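Local coordinates for hydrogenase expression/formation protein (hypb) (Archaeoglobus fulgidus, PDB 2WSM), which probably binds and hydrolyses GTP and binds nickel and zinc as a maturation factor for hydrogenase, at residues L46-E57 and F201-R209; V137-E147 and V170-A181. All blocks are in the same frame, centred on the assembly; numbering follows the deposited sequence.

Contact 1 (L46-E57 and F201-R209); sequences LIERTIERIGNE and FEEWIDFLR
Trp204 and Leu46 both turn CG anti to the backbone N (chi1 161° for Trp204), which sends the indole toward helix 46-54 and lays the leucine methyls over one face of it. Leu46 CD1 sits 3.8 Å from the centroid of the Trp204 five-membered ring, a CH-pi contact. Leu208 CD1 covers the opposite face. The indole edge makes the polar link: Trp204 NE1 donates to Thr50 OG1 at 2.8 Å, nearly straight and close to the ring plane. Thr50 OG1 in turn donates to Leu46 O at 2.6 Å, so the buried hydroxyl is used both ways. Two arginines meet Phe201 differently. Arg49 CZ lies over one face, 4.8 Å from the centroid of the Phe201 ring, in a cation-pi contact; Ile205 CG1 lies on the opposite face. Arg53 instead takes the ring edge against the face of its guanidinium, the two planes 84° apart. Arg53 NH2 also forms a salt bridge with Glu202 OE1 at 2.7 Å, met from above the carboxylate plane. Ile54 and Ile205 meet tip to tip through their CG2 methyls. The axes of helix segments 46-54 and 201-209 cross at -71°. This is helix-helix packing on one side of a P-loop GTPase sheet, between the helix after the probable Walker A loop and the C-terminal helix.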
loop_
_atom_site.group_PDB
_atom_site.type_symbol
_atom_site.label_atom_id
_atom_site.label_comp_id
_atom_site.label_asym_id
_atom_site.label_seq_id
_atom_site.Cartn_x
_atom_site.Cartn_y
_atom_site.Cartn_z
ATOM N N LEU A 46 -14.529 7.058 15.571
ATOM C CA LEU A 46 -14.790 8.354 14.951
ATOM C C LEU A 46 -16.092 8.326 14.155
ATOM O O LEU A 46 -16.863 9.288 14.175
ATOM C CB LEU A 46 -13.635 8.784 14.048
ATOM C CG LEU A 46 -13.839 10.134 13.351
ATOM C CD1 LEU A 46 -13.937 11.267 14.370
ATOM C CD2 LEU A 46 -12.726 10.405 12.357
ATOM N N ILE A 47 -16.343 7.216 13.464
ATOM C CA ILE A 47 -17.556 7.078 12.667
ATOM C C ILE A 47 -18.806 7.019 13.554
ATOM O O ILE A 47 -19.806 7.682 13.281
ATOM C CB ILE A 47 -17.488 5.848 11.744
ATOM C CG1 ILE A 47 -16.507 6.102 10.596
ATOM C CG2 ILE A 47 -18.876 5.507 11.188
ATOM C CD1 ILE A 47 -16.234 4.861 9.727
ATOM N N GLU A 48 -18.739 6.241 14.626
ATOM C CA GLU A 48 -19.848 6.174 15.571
ATOM C C GLU A 48 -20.111 7.544 16.180
ATOM O O GLU A 48 -21.227 8.058 16.108
ATOM C CB GLU A 48 -19.554 5.153 16.670
ATOM C CG GLU A 48 -19.306 3.746 16.139
ATOM C CD GLU A 48 -18.555 2.862 17.119
ATOM O OE1 GLU A 48 -17.834 3.411 17.980
ATOM O OE2 GLU A 48 -18.674 1.619 17.015
ATOM N N ARG A 49 -19.077 8.134 16.779
ATOM C CA ARG A 49 -19.204 9.450 17.399
ATOM C C ARG A 49 -19.815 10.458 16.427
ATOM O O ARG A 49 -20.627 11.287 16.814
ATOM C CB ARG A 49 -17.850 9.945 17.920
ATOM C CG ARG A 49 -17.264 9.109 19.061
ATOM C CD ARG A 49 -18.056 9.288 20.362
ATOM N NE ARG A 49 -18.413 10.687 20.567
ATOM C CZ ARG A 49 -17.664 11.564 21.225
ATOM N NH1 ARG A 49 -16.521 11.180 21.770
ATOM N NH2 ARG A 49 -18.068 12.823 21.347
ATOM N N THR A 50 -19.434 10.374 15.161
ATOM C CA THR A 50 -20.000 11.250 14.142
ATOM C C THR A 50 -21.499 11.016 13.993
ATOM O O THR A 50 -22.293 11.953 13.952
ATOM C CB THR A 50 -19.361 10.988 12.776
ATOM O OG1 THR A 50 -17.962 11.274 12.837
ATOM C CG2 THR A 50 -20.023 11.840 11.701
ATOM N N ILE A 51 -21.867 9.747 13.883
ATOM C CA ILE A 51 -23.256 9.359 13.742
ATOM C C ILE A 51 -24.063 9.876 14.930
ATOM O O ILE A 51 -25.179 10.373 14.769
ATOM C CB ILE A 51 -23.369 7.828 13.606
ATOM C CG1 ILE A 51 -22.775 7.393 12.262
ATOM C CG2 ILE A 51 -24.817 7.370 13.735
ATOM C CD1 ILE A 51 -22.462 5.927 12.186
ATOM N N GLU A 52 -23.467 9.796 16.116
ATOM C CA GLU A 52 -24.132 10.219 17.340
ATOM C C GLU A 52 -24.362 11.723 17.386
ATOM O O GLU A 52 -25.388 12.184 17.879
ATOM C CB GLU A 52 -23.339 9.761 18.560
ATOM C CG GLU A 52 -23.551 8.297 18.891
ATOM C CD GLU A 52 -22.374 7.669 19.614
ATOM O OE1 GLU A 52 -21.688 8.378 20.383
ATOM O OE2 GLU A 52 -22.145 6.456 19.410
ATOM N N ARG A 53 -23.413 12.484 16.854
ATOM C CA ARG A 53 -23.467 13.936 16.951
ATOM C C ARG A 53 -24.387 14.587 15.914
ATOM O O ARG A 53 -25.150 15.490 16.244
ATOM C CB ARG A 53 -22.056 14.535 16.883
ATOM C CG ARG A 53 -22.021 16.025 16.567
ATOM C CD ARG A 53 -22.545 16.877 17.720
ATOM N NE ARG A 53 -21.764 16.681 18.939
ATOM C CZ ARG A 53 -20.730 17.435 19.303
ATOM N NH1 ARG A 53 -20.083 17.175 20.434
ATOM N NH2 ARG A 53 -20.338 18.449 18.541
ATOM N N ILE A 54 -24.328 14.132 14.670
ATOM C CA ILE A 54 -25.098 14.771 13.602
ATOM C C ILE A 54 -26.043 13.830 12.856
ATOM O O ILE A 54 -26.611 14.207 11.833
ATOM C CB ILE A 54 -24.177 15.457 12.558
ATOM C CG1 ILE A 54 -23.171 14.453 11.989
ATOM C CG2 ILE A 54 -23.477 16.677 13.163
ATOM C CD1 ILE A 54 -22.432 14.952 10.767
ATOM N N GLY A 55 -26.217 12.614 13.366
ATOM C CA GLY A 55 -27.066 11.626 12.713
ATOM C C GLY A 55 -28.528 12.037 12.588
ATOM O O GLY A 55 -29.237 11.577 11.695
ATOM N N ASN A 56 -28.979 12.908 13.486
ATOM C CA ASN A 56 -30.352 13.401 13.455
ATOM C C ASN A 56 -30.577 14.503 12.417
ATOM O O ASN A 56 -31.678 14.648 11.885
ATOM C CB ASN A 56 -30.780 13.890 14.843
ATOM C CG ASN A 56 -30.921 12.756 15.848
ATOM O OD1 ASN A 56 -31.310 11.638 15.499
ATOM N ND2 ASN A 56 -30.605 13.043 17.109
ATOM N N GLU A 57 -29.533 15.276 12.133
ATOM C CA GLU A 57 -29.624 16.348 11.144
ATOM C C GLU A 57 -29.222 15.847 9.756
ATOM O O GLU A 57 -29.614 16.420 8.740
ATOM C CB GLU A 57 -28.719 17.523 11.534
ATOM C CG GLU A 57 -28.450 17.661 13.027
ATOM C CD GLU A 57 -27.139 18.389 13.319
ATOM O OE1 GLU A 57 -26.713 18.413 14.497
ATOM O OE2 GLU A 57 -26.531 18.933 12.368
ATOM N N PHE A 201 -12.871 17.461 17.875
ATOM C CA PHE A 201 -14.100 16.859 17.366
ATOM C C PHE A 201 -14.975 17.852 16.613
ATOM O O PHE A 201 -15.448 17.568 15.509
ATOM C CB PHE A 201 -14.897 16.190 18.490
ATOM C CG PHE A 201 -16.061 15.369 18.000
ATOM C CD1 PHE A 201 -15.849 14.200 17.275
ATOM C CD2 PHE A 201 -17.363 15.768 18.250
ATOM C CE1 PHE A 201 -16.918 13.444 16.816
ATOM C CE2 PHE A 201 -18.442 15.011 17.796
ATOM C CZ PHE A 201 -18.217 13.846 17.078
ATOM N N GLU A 202 -15.189 19.013 17.217
ATOM C CA GLU A 202 -15.988 20.058 16.596
ATOM C C GLU A 202 -15.368 20.461 15.269
ATOM O O GLU A 202 -16.069 20.710 14.288
ATOM C CB GLU A 202 -16.075 21.269 17.520
ATOM C CG GLU A 202 -16.561 20.931 18.924
ATOM C CD GLU A 202 -18.063 20.710 19.004
ATOM O OE1 GLU A 202 -18.715 20.565 17.940
ATOM O OE2 GLU A 202 -18.587 20.685 20.142
ATOM N N GLU A 203 -14.043 20.534 15.249
ATOM C CA GLU A 203 -13.332 20.840 14.020
ATOM C C GLU A 203 -13.675 19.800 12.958
ATOM O O GLU A 203 -13.945 20.150 11.808
ATOM C CB GLU A 203 -11.828 20.883 14.274
ATOM C CG GLU A 203 -11.002 21.207 13.042
ATOM C CD GLU A 203 -9.599 21.719 13.378
ATOM O OE1 GLU A 203 -9.075 21.398 14.469
ATOM O OE2 GLU A 203 -9.021 22.446 12.543
ATOM N N TRP A 204 -13.671 18.525 13.354
ATOM C CA TRP A 204 -14.004 17.426 12.451
ATOM C C TRP A 204 -15.417 17.579 11.918
ATOM O O TRP A 204 -15.665 17.463 10.716
ATOM C CB TRP A 204 -13.854 16.086 13.180
ATOM C CG TRP A 204 -14.572 14.924 12.541
ATOM C CD1 TRP A 204 -15.695 14.309 13.000
ATOM C CD2 TRP A 204 -14.210 14.239 11.328
ATOM N NE1 TRP A 204 -16.058 13.282 12.155
ATOM C CE2 TRP A 204 -15.163 13.220 11.121
ATOM C CE3 TRP A 204 -13.179 14.393 10.398
ATOM C CZ2 TRP A 204 -15.110 12.352 10.024
ATOM C CZ3 TRP A 204 -13.125 13.526 9.307
ATOM C CH2 TRP A 204 -14.085 12.523 9.131
ATOM N N ILE A 205 -16.346 17.856 12.823
ATOM C CA ILE A 205 -17.747 17.994 12.454
ATOM C C ILE A 205 -17.916 19.172 11.505
ATOM O O ILE A 205 -18.599 19.066 10.483
ATOM C CB ILE A 205 -18.632 18.180 13.697
ATOM C CG1 ILE A 205 -18.641 16.900 14.536
ATOM C CG2 ILE A 205 -20.040 18.576 13.294
ATOM C CD1 ILE A 205 -19.482 15.787 13.951
ATOM N N ASP A 206 -17.275 20.288 11.841
ATOM C CA ASP A 206 -17.286 21.473 10.987
ATOM C C ASP A 206 -16.784 21.173 9.578
ATOM O O ASP A 206 -17.319 21.685 8.600
ATOM C CB ASP A 206 -16.449 22.595 11.610
ATOM C CG ASP A 206 -17.117 23.217 12.831
ATOM O OD1 ASP A 206 -18.366 23.231 12.892
ATOM O OD2 ASP A 206 -16.389 23.693 13.729
ATOM N N PHE A 207 -15.749 20.348 9.471
ATOM C CA PHE A 207 -15.254 19.940 8.160
ATOM C C PHE A 207 -16.325 19.172 7.386
ATOM O O PHE A 207 -16.499 19.374 6.185
ATOM C CB PHE A 207 -13.995 19.089 8.308
ATOM C CG PHE A 207 -13.724 18.188 7.135
ATOM C CD1 PHE A 207 -13.175 18.691 5.970
ATOM C CD2 PHE A 207 -13.995 16.832 7.211
ATOM C CE1 PHE A 207 -12.913 17.861 4.898
ATOM C CE2 PHE A 207 -13.736 16.001 6.145
ATOM C CZ PHE A 207 -13.196 16.515 4.985
ATOM N N LEU A 208 -17.040 18.290 8.077
ATOM C CA LEU A 208 -18.118 17.532 7.447
ATOM C C LEU A 208 -19.261 18.441 6.981
ATOM O O LEU A 208 -19.772 18.280 5.882
ATOM C CB LEU A 208 -18.656 16.458 8.396
ATOM C CG LEU A 208 -17.770 15.248 8.684
ATOM C CD1 LEU A 208 -18.477 14.312 9.662
ATOM C CD2 LEU A 208 -17.401 14.521 7.391
ATOM N N ARG A 209 -19.661 19.385 7.826
ATOM C CA ARG A 209 -20.701 20.339 7.451
ATOM C C ARG A 209 -20.272 21.114 6.214
ATOM O O ARG A 209 -21.063 21.329 5.296
ATOM C CB ARG A 209 -21.017 21.303 8.601
ATOM C CG ARG A 209 -21.743 20.656 9.780
ATOM C CD ARG A 209 -22.105 21.684 10.855
ATOM N NE ARG A 209 -22.886 21.096 11.942
ATOM C CZ ARG A 209 -22.498 21.055 13.214
ATOM N NH1 ARG A 209 -23.281 20.496 14.130
ATOM N NH2 ARG A 209 -21.334 21.581 13.574
#

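Contact 2 (V137-E147 and V170-A181); sequences VSVTEGDDVVE and VGADVEKMKADA
Met177 lies against Asp143 and pushes its methyl end in among the valines of 137-147. Met177 CG is 3.5 Å from Asp143 CB. The bend at chi3 (72°) turns Met177 CE into the apolar cluster, where it meets Val137 CG1 and Val145 CG1, each at 3.8 Å. Val139 crosses the Met177 side chain at about a right angle, and its CG1 touches both SD and Val174 CG2. Ala172 packs its CB against Val139 CB and the Val139 carbonyl O. Val146 points its CG1 at the backbone of Ala181, further along the helix.

Asp143 CG stands between its own backbone N and carbonyl carbon, and from there the carboxylate reaches the other segment. Asp143 OD2 accepts from Asp173 N at 2.7 Å, on the anti side and 16° out of the plane. Asp173 is the N-cap of helix 174-181, so Asp143 grips the backbone just where that helix starts. The planes of the Asp143 and Asp173 carboxylates are 70° apart.

Lys176 runs across Asp143, and Lys176 CE lies 3.3 Å from Asp143 O. Lys176 NZ bridges two acids: it meets Glu147 OE1 from above the carboxylate plane at 3.1 Å and the syn lone pair of Asp180 OD2 at 3.0 Å. A methionine in its place would probably leave Glu147 and Asp180 facing each other without the charge between them. A water donates to Asp143 O and Asp180 OD2 and accepts from Glu147 N.

Strands 132-138 and 158-162 are sheet neighbours, and helix 174-184 packs on them through Met177 on Ile161; this contact ties the loop after strand 132-138 to that helix, as in the alpha/beta fold of P-loop NTPases.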
loop_
_atom_site.group_PDB
_atom_site.type_symbol
_atom_site.label_atom_id
_atom_site.label_comp_id
_atom_site.label_asym_id
_atom_site.label_seq_id
_atom_site.Cartn_x
_atom_site.Cartn_y
_atom_site.Cartn_z
ATOM N N VAL A 137 -4.171 8.735 11.935
ATOM C CA VAL A 137 -3.093 8.063 12.640
ATOM C C VAL A 137 -3.163 8.361 14.140
ATOM O O VAL A 137 -3.453 9.486 14.558
ATOM C CB VAL A 137 -1.708 8.448 12.069
ATOM C CG1 VAL A 137 -1.363 9.896 12.412
ATOM C CG2 VAL A 137 -0.646 7.509 12.587
ATOM N N SER A 138 -2.915 7.342 14.945
ATOM C CA SER A 138 -2.898 7.505 16.392
ATOM C C SER A 138 -1.457 7.718 16.862
ATOM O O SER A 138 -0.525 7.198 16.244
ATOM C CB SER A 138 -3.528 6.279 17.066
ATOM O OG SER A 138 -2.999 6.068 18.364
ATOM N N VAL A 139 -1.278 8.486 17.940
ATOM C CA VAL A 139 0.062 8.761 18.464
ATOM C C VAL A 139 0.728 7.503 18.994
ATOM O O VAL A 139 1.946 7.452 19.124
ATOM C CB VAL A 139 0.082 9.837 19.588
ATOM C CG1 VAL A 139 -0.311 11.203 19.044
ATOM C CG2 VAL A 139 -0.788 9.417 20.772
ATOM N N THR A 140 -0.075 6.490 19.296
ATOM C CA THR A 140 0.443 5.228 19.814
ATOM C C THR A 140 1.162 4.436 18.737
ATOM O O THR A 140 1.782 3.413 19.023
ATOM C CB THR A 140 -0.682 4.359 20.417
ATOM O OG1 THR A 140 -1.602 3.984 19.386
ATOM C CG2 THR A 140 -1.439 5.136 21.483
ATOM N N GLU A 141 1.085 4.910 17.498
ATOM C CA GLU A 141 1.731 4.222 16.381
ATOM C C GLU A 141 3.192 4.643 16.225
ATOM O O GLU A 141 3.934 4.060 15.437
ATOM C CB GLU A 141 0.965 4.475 15.079
ATOM C CG GLU A 141 -0.409 3.828 15.044
ATOM C CD GLU A 141 -1.250 4.293 13.867
ATOM O OE1 GLU A 141 -0.809 4.124 12.708
ATOM O OE2 GLU A 141 -2.356 4.821 14.107
ATOM N N GLY A 142 3.604 5.648 16.987
ATOM C CA GLY A 142 4.939 6.200 16.838
ATOM C C GLY A 142 4.904 7.494 16.048
ATOM O O GLY A 142 4.176 7.604 15.061
ATOM N N ASP A 143 5.690 8.477 16.477
ATOM C CA ASP A 143 5.675 9.794 15.843
ATOM C C ASP A 143 6.490 9.890 14.549
ATOM O O ASP A 143 6.614 10.968 13.969
ATOM C CB ASP A 143 6.086 10.885 16.840
ATOM C CG ASP A 143 7.419 10.601 17.495
ATOM O OD1 ASP A 143 8.335 10.132 16.797
ATOM O OD2 ASP A 143 7.552 10.856 18.711
ATOM N N ASP A 144 7.034 8.764 14.099
ATOM C CA ASP A 144 7.700 8.697 12.798
ATOM C C ASP A 144 6.826 7.997 11.745
ATOM O O ASP A 144 7.263 7.760 10.621
ATOM C CB ASP A 144 9.029 7.959 12.917
ATOM C CG ASP A 144 8.850 6.508 13.315
ATOM O OD1 ASP A 144 7.805 6.175 13.922
ATOM O OD2 ASP A 144 9.752 5.699 13.022
ATOM N N VAL A 145 5.597 7.665 12.119
ATOM C CA VAL A 145 4.678 6.974 11.217
ATOM C C VAL A 145 4.289 7.830 10.003
ATOM O O VAL A 145 4.103 7.311 8.914
ATOM C CB VAL A 145 3.411 6.498 11.964
ATOM C CG1 VAL A 145 2.675 7.686 12.545
ATOM C CG2 VAL A 145 2.501 5.674 11.041
ATOM N N VAL A 146 4.179 9.140 10.181
ATOM C CA VAL A 146 3.885 9.996 9.043
ATOM C C VAL A 146 5.049 9.995 8.056
ATOM O O VAL A 146 4.858 9.793 6.859
ATOM C CB VAL A 146 3.561 11.443 9.456
ATOM C CG1 VAL A 146 3.419 12.319 8.216
ATOM C CG2 VAL A 146 2.290 11.490 10.303
ATOM N N GLU A 147 6.260 10.202 8.557
ATOM C CA GLU A 147 7.407 10.285 7.667
ATOM C C GLU A 147 7.744 8.947 7.003
ATOM O O GLU A 147 8.316 8.922 5.921
ATOM C CB GLU A 147 8.623 10.902 8.371
ATOM C CG GLU A 147 9.208 10.095 9.516
ATOM C CD GLU A 147 10.457 10.753 10.089
ATOM O OE1 GLU A 147 10.697 10.623 11.306
ATOM O OE2 GLU A 147 11.195 11.407 9.319
ATOM N N VAL A 170 3.002 7.951 25.992
ATOM C CA VAL A 170 3.611 6.954 25.116
ATOM C C VAL A 170 4.941 7.414 24.529
ATOM O O VAL A 170 5.607 6.659 23.817
ATOM C CB VAL A 170 2.657 6.536 23.978
ATOM C CG1 VAL A 170 1.396 5.926 24.558
ATOM C CG2 VAL A 170 2.326 7.731 23.087
ATOM N N GLY A 171 5.324 8.650 24.825
ATOM C CA GLY A 171 6.609 9.171 24.391
ATOM C C GLY A 171 6.573 9.657 22.961
ATOM O O GLY A 171 7.592 9.681 22.279
ATOM N N ALA A 172 5.390 10.051 22.502
ATOM C CA ALA A 172 5.223 10.491 21.123
ATOM C C ALA A 172 5.170 12.007 21.023
ATOM O O ALA A 172 4.567 12.691 21.854
ATOM C CB ALA A 172 3.982 9.861 20.494
ATOM N N ASP A 173 5.817 12.521 19.987
ATOM C CA ASP A 173 5.933 13.948 19.764
ATOM C C ASP A 173 4.879 14.404 18.763
ATOM O O ASP A 173 5.029 14.208 17.557
ATOM C CB ASP A 173 7.327 14.246 19.220
ATOM C CG ASP A 173 7.772 15.647 19.510
ATOM O OD1 ASP A 173 7.141 16.591 18.983
ATOM O OD2 ASP A 173 8.759 15.799 20.263
ATOM N N VAL A 174 3.818 15.019 19.262
ATOM C CA VAL A 174 2.688 15.378 18.415
ATOM C C VAL A 174 3.047 16.457 17.399
ATOM O O VAL A 174 2.613 16.407 16.244
ATOM C CB VAL A 174 1.471 15.833 19.253
ATOM C CG1 VAL A 174 0.354 16.336 18.355
ATOM C CG2 VAL A 174 0.980 14.693 20.114
ATOM N N GLU A 175 3.839 17.431 17.830
ATOM C CA GLU A 175 4.185 18.557 16.968
ATOM C C GLU A 175 5.102 18.149 15.820
ATOM O O GLU A 175 5.147 18.810 14.788
ATOM C CB GLU A 175 4.779 19.703 17.795
ATOM C CG GLU A 175 3.732 20.400 18.660
ATOM C CD GLU A 175 2.518 20.843 17.846
ATOM O OE1 GLU A 175 2.709 21.591 16.860
ATOM O OE2 GLU A 175 1.378 20.444 18.185
ATOM N N LYS A 176 5.823 17.050 16.000
ATOM C CA LYS A 176 6.619 16.483 14.914
ATOM C C LYS A 176 5.724 15.765 13.895
ATOM O O LYS A 176 5.952 15.834 12.685
ATOM C CB LYS A 176 7.642 15.501 15.473
ATOM C CG LYS A 176 8.378 14.727 14.415
ATOM C CD LYS A 176 9.079 13.510 14.995
ATOM C CE LYS A 176 9.491 12.561 13.881
ATOM N NZ LYS A 176 10.182 13.296 12.772
ATOM N N MET A 177 4.708 15.065 14.393
ATOM C CA MET A 177 3.790 14.356 13.516
ATOM C C MET A 177 3.057 15.372 12.645
ATOM O O MET A 177 2.940 15.202 11.434
ATOM C CB MET A 177 2.814 13.495 14.328
ATOM C CG MET A 177 3.498 12.400 15.117
ATOM S SD MET A 177 2.399 11.382 16.120
ATOM C CE MET A 177 1.553 10.426 14.859
ATOM N N LYS A 178 2.596 16.446 13.272
ATOM C CA LYS A 178 1.921 17.524 12.563
ATOM C C LYS A 178 2.808 18.130 11.476
ATOM O O LYS A 178 2.371 18.286 10.332
ATOM C CB LYS A 178 1.478 18.607 13.551
ATOM C CG LYS A 178 0.654 19.720 12.933
ATOM C CD LYS A 178 0.076 20.634 14.012
ATOM C CE LYS A 178 -0.653 21.842 13.416
ATOM N NZ LYS A 178 -1.937 21.493 12.725
ATOM N N ALA A 179 4.048 18.462 11.840
ATOM C CA ALA A 179 4.995 19.092 10.919
ATOM C C ALA A 179 5.379 18.184 9.747
ATOM O O ALA A 179 5.508 18.646 8.615
ATOM C CB ALA A 179 6.251 19.556 11.676
ATOM N N ASP A 180 5.571 16.896 10.016
ATOM C CA ASP A 180 5.870 15.941 8.951
ATOM C C ASP A 180 4.682 15.832 7.989
ATOM O O ASP A 180 4.854 15.730 6.781
ATOM C CB ASP A 180 6.221 14.568 9.525
ATOM C CG ASP A 180 7.515 14.578 10.327
ATOM O OD1 ASP A 180 8.305 15.521 10.172
ATOM O OD2 ASP A 180 7.749 13.640 11.116
ATOM N N ALA A 181 3.476 15.877 8.539
ATOM C CA ALA A 181 2.254 15.809 7.744
ATOM C C ALA A 181 2.132 16.990 6.784
ATOM O O ALA A 181 1.782 16.829 5.614
ATOM C CB ALA A 181 1.040 15.750 8.665
HETATM O O HOH W 1 6.057 11.520 11.416
#

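Both contacts are partly buried and lie in different parts of the same parallel alpha/beta fold, their nearest atoms about 7 Å apart. Contact 1 is centred about 12 Å from the chain centre and contact 2 about 18 Å, so contact 2 lies further out. They share no segment, but strand 132-138 enters contact 2 directly and, through Met136 and Val134, backs Leu46 and Trp204 of contact 1. Contact 1 joins two helices through aromatic rings, with arginines at its more exposed side. Contact 2 joins a strand end, its following loop and a weakly bonded helix to a capped helix and the turn before it. Its buried part is aliphatic; its polar part uses carboxylates, a lysine and a water.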